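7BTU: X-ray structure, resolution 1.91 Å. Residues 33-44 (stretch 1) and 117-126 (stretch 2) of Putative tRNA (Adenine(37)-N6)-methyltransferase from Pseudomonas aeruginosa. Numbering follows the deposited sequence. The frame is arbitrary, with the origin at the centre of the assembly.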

# COMPACT_ATOMS: atom_id res chain seq x y z
N LEU B 33 15.86 -5.09 -1.57
CA LEU B 33 17.14 -5.80 -1.65
C LEU B 33 18.31 -4.91 -2.05
O LEU B 33 19.43 -5.43 -2.27
CB LEU B 33 17.07 -6.95 -2.65
CG LEU B 33 16.01 -8.04 -2.42
CD1 LEU B 33 16.14 -9.17 -3.50
CD2 LEU B 33 16.06 -8.61 -1.00
N ALA B 34 18.11 -3.59 -2.11
CA ALA B 34 19.19 -2.61 -2.31
C ALA B 34 19.21 -1.64 -1.13
O ALA B 34 18.83 -0.46 -1.26
CB ALA B 34 19.05 -1.83 -3.62
N PRO B 35 19.67 -2.10 0.03
CA PRO B 35 19.67 -1.21 1.19
C PRO B 35 20.59 -0.02 1.05
O PRO B 35 20.42 0.95 1.79
CB PRO B 35 20.12 -2.14 2.33
CG PRO B 35 20.94 -3.19 1.63
CD PRO B 35 20.24 -3.43 0.34
N ALA B 36 21.59 -0.08 0.15
CA ALA B 36 22.45 1.10 0.01
C ALA B 36 21.77 2.23 -0.76
O ALA B 36 22.37 3.30 -0.89
CB ALA B 36 23.79 0.70 -0.67
N ALA B 37 20.56 2.00 -1.30
CA ALA B 37 19.78 3.03 -1.99
C ALA B 37 19.10 3.86 -0.89
O ALA B 37 18.08 3.47 -0.35
CB ALA B 37 18.77 2.41 -2.97
N ARG B 38 19.69 5.00 -0.55
CA ARG B 38 19.25 5.77 0.61
C ARG B 38 18.59 7.09 0.19
O ARG B 38 18.81 7.64 -0.89
CB ARG B 38 20.43 6.03 1.54
CG ARG B 38 20.89 4.69 2.25
CD ARG B 38 22.10 4.90 3.12
NE ARG B 38 21.81 5.98 4.05
CZ ARG B 38 22.75 6.67 4.68
NH1 ARG B 38 24.02 6.36 4.48
NH2 ARG B 38 22.41 7.65 5.53
N GLY B 39 17.76 7.60 1.09
CA GLY B 39 17.18 8.90 0.82
C GLY B 39 16.55 9.44 2.08
O GLY B 39 16.53 8.78 3.13
N THR B 40 16.04 10.66 1.98
CA THR B 40 15.33 11.21 3.13
C THR B 40 13.98 11.74 2.66
O THR B 40 13.78 12.02 1.47
CB THR B 40 16.13 12.32 3.81
OG1 THR B 40 16.44 13.33 2.84
CG2 THR B 40 17.45 11.78 4.38
N LEU B 41 13.05 11.83 3.60
CA LEU B 41 11.77 12.47 3.37
C LEU B 41 11.83 13.76 4.17
O LEU B 41 11.84 13.71 5.40
CB LEU B 41 10.61 11.56 3.83
CG LEU B 41 9.19 12.23 3.78
CD1 LEU B 41 8.92 12.99 2.45
CD2 LEU B 41 8.11 11.19 4.02
N GLU B 42 11.93 14.90 3.49
CA GLU B 42 11.97 16.19 4.17
C GLU B 42 10.55 16.71 4.33
O GLU B 42 9.87 16.99 3.33
CB GLU B 42 12.80 17.18 3.37
CG GLU B 42 14.16 16.62 2.98
CD GLU B 42 15.13 16.52 4.16
OE1 GLU B 42 15.06 17.38 5.06
OE2 GLU B 42 15.97 15.59 4.17
N LEU B 43 10.11 16.86 5.57
CA LEU B 43 8.73 17.18 5.86
C LEU B 43 8.51 18.68 5.88
O LEU B 43 9.37 19.44 6.34
CB LEU B 43 8.31 16.57 7.21
CG LEU B 43 8.28 15.03 7.12
CD1 LEU B 43 8.06 14.41 8.49
CD2 LEU B 43 7.21 14.52 6.11
N LEU B 44 7.34 19.10 5.40
CA LEU B 44 6.94 20.50 5.37
C LEU B 44 6.14 20.84 6.62
O LEU B 44 5.43 19.99 7.14
CB LEU B 44 6.05 20.77 4.15
CG LEU B 44 6.72 20.59 2.80
CD1 LEU B 44 5.63 20.65 1.72
CD2 LEU B 44 7.74 21.72 2.65
N ALA B 117 12.68 15.35 14.09
CA ALA B 117 11.70 16.36 13.68
C ALA B 117 11.92 16.77 12.23
O ALA B 117 13.01 17.18 11.85
CB ALA B 117 11.80 17.58 14.59
N GLY B 118 10.90 16.61 11.40
CA GLY B 118 10.98 17.10 10.04
C GLY B 118 11.73 16.21 9.06
O GLY B 118 11.84 16.58 7.88
N ARG B 119 12.15 15.01 9.45
CA ARG B 119 12.91 14.20 8.50
C ARG B 119 12.83 12.72 8.83
O ARG B 119 13.06 12.32 9.99
CB ARG B 119 14.37 14.69 8.52
CG ARG B 119 15.36 13.77 7.80
CD ARG B 119 16.79 14.38 7.77
NE ARG B 119 16.84 15.68 7.12
CZ ARG B 119 16.87 16.85 7.76
NH1 ARG B 119 16.84 16.90 9.08
NH2 ARG B 119 16.91 17.98 7.06
N LEU B 120 12.57 11.89 7.81
CA LEU B 120 12.73 10.44 7.89
C LEU B 120 13.97 10.05 7.10
O LEU B 120 14.17 10.55 5.97
CB LEU B 120 11.56 9.68 7.25
CG LEU B 120 10.11 9.97 7.72
CD1 LEU B 120 9.15 8.95 7.07
CD2 LEU B 120 10.06 9.89 9.16
N TRP B 121 14.76 9.14 7.66
CA TRP B 121 15.89 8.49 6.97
C TRP B 121 15.43 7.14 6.43
O TRP B 121 14.93 6.30 7.17
CB TRP B 121 17.07 8.26 7.93
CG TRP B 121 17.89 9.43 7.99
CD1 TRP B 121 18.84 9.82 7.06
CD2 TRP B 121 17.85 10.45 8.98
NE1 TRP B 121 19.40 10.99 7.44
CE2 TRP B 121 18.81 11.41 8.61
CE3 TRP B 121 17.13 10.62 10.16
CZ2 TRP B 121 19.04 12.54 9.35
CZ3 TRP B 121 17.38 11.75 10.91
CH2 TRP B 121 18.32 12.70 10.51
N LEU B 122 15.62 6.93 5.12
CA LEU B 122 15.06 5.80 4.42
C LEU B 122 16.19 4.99 3.76
O LEU B 122 17.23 5.53 3.39
CB LEU B 122 14.06 6.25 3.31
CG LEU B 122 13.04 7.26 3.84
CD1 LEU B 122 12.18 7.86 2.69
CD2 LEU B 122 12.20 6.57 4.96
N SER B 123 15.93 3.70 3.55
CA SER B 123 16.87 2.85 2.82
C SER B 123 16.07 1.86 2.03
O SER B 123 14.87 1.64 2.30
CB SER B 123 17.85 2.12 3.75
OG SER B 123 17.11 1.19 4.50
N GLY B 124 16.71 1.31 1.00
CA GLY B 124 15.96 0.49 0.09
C GLY B 124 14.94 1.31 -0.67
O GLY B 124 13.86 0.80 -0.97
N ILE B 125 15.27 2.53 -1.00
CA ILE B 125 14.27 3.45 -1.53
C ILE B 125 14.04 3.15 -3.01
O ILE B 125 14.92 2.63 -3.71
CB ILE B 125 14.77 4.90 -1.30
CG1 ILE B 125 13.61 5.91 -1.28
CG2 ILE B 125 15.86 5.35 -2.34
CD1 ILE B 125 14.07 7.28 -0.89
N ASP B 126 12.82 3.45 -3.51
CA ASP B 126 12.54 3.29 -4.93
C ASP B 126 11.92 4.55 -5.52
O ASP B 126 11.13 4.45 -6.46
CB ASP B 126 11.62 2.09 -5.18
CG ASP B 126 10.22 2.24 -4.56
OD1 ASP B 126 9.96 3.23 -3.80
OD2 ASP B 126 9.37 1.34 -4.82
O HOH W 1 19.05 7.26 4.81
O HOH W 2 11.96 19.32 7.19

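Antiparallel pairing of two strands is often treated as a matter of backbone alone, but the side chains give each face of the ladder its own set of contacts, and this pair from a putative tRNA methyltransferase illustrates the point. The strand ending at L43 runs against strand 119–123 with 162° between their directions and an approach of 4.7 Å between axes. G39 and L122 form one hydrogen-bonded pair, G39 N giving to L122 O at 3.1 Å and L122 N to G39 O at 2.9 Å. Two residues along, L41 and L120 repeat it: L41 N to L120 O is 2.9 Å, and L120 N to L41 O is 3.1 Å. Between them T40 faces W121 in a non-hydrogen-bonded pair, where the strands come close enough for T40 CA to lie 3.1 Å from L120 O, a CA-H...O contact.

Each end of the ladder is extended beyond its regular pairs. L43 N donates to G118 O at 2.9 Å, nearly straight, and water 2 donates both to this same G118 O (2.8 Å) and to L43 O (2.7 Å). At the other end a type I turn from A34 to A37, closed by A37 N to A34 O at 3.0 Å, presents A37 O to I125 N, also at 3.0 Å. G118 and G124 both have positive phi, a conformation that glycine adopts most readily.

Alternation along the strands sends L41, L120 and L122 to one face, where they are buried. L41 CD2 meets L120 CD1 at 3.9 Å, while L41 CB packs against L122 CD1 at 4.2 Å; branched aliphatic chains suit such a dry surface because they fill space without leaving polar groups unpaired. G39 belongs to this face but has no side chain, and I125 uses the room: its CD1 lies 3.9 Å from G39 CA, and a beta carbon on G39 would clash with it.

The other face is more polar and partly exposed. E42 and R119 pair as a salt bridge, their side-chain ends reaching closer together than their CA-to-CB bonds would suggest. R119 NE donates to E42 OE2 at 3.1 Å, and R119 NH2 makes a weak bond to E42 OE1 at 2.8 Å. T40, in the p rotamer, helps position the carboxylate by donating from OG1 to E42 OE2 at 2.7 Å, while its methyl CG2 rests 3.6 Å from W121 CD1. One threonine thus serves both a charged neighbour and an aromatic one. Farther along, water 1 links R38 NE (3.1 Å) to L122 O (2.9 Å), joining side chain to backbone across the strands.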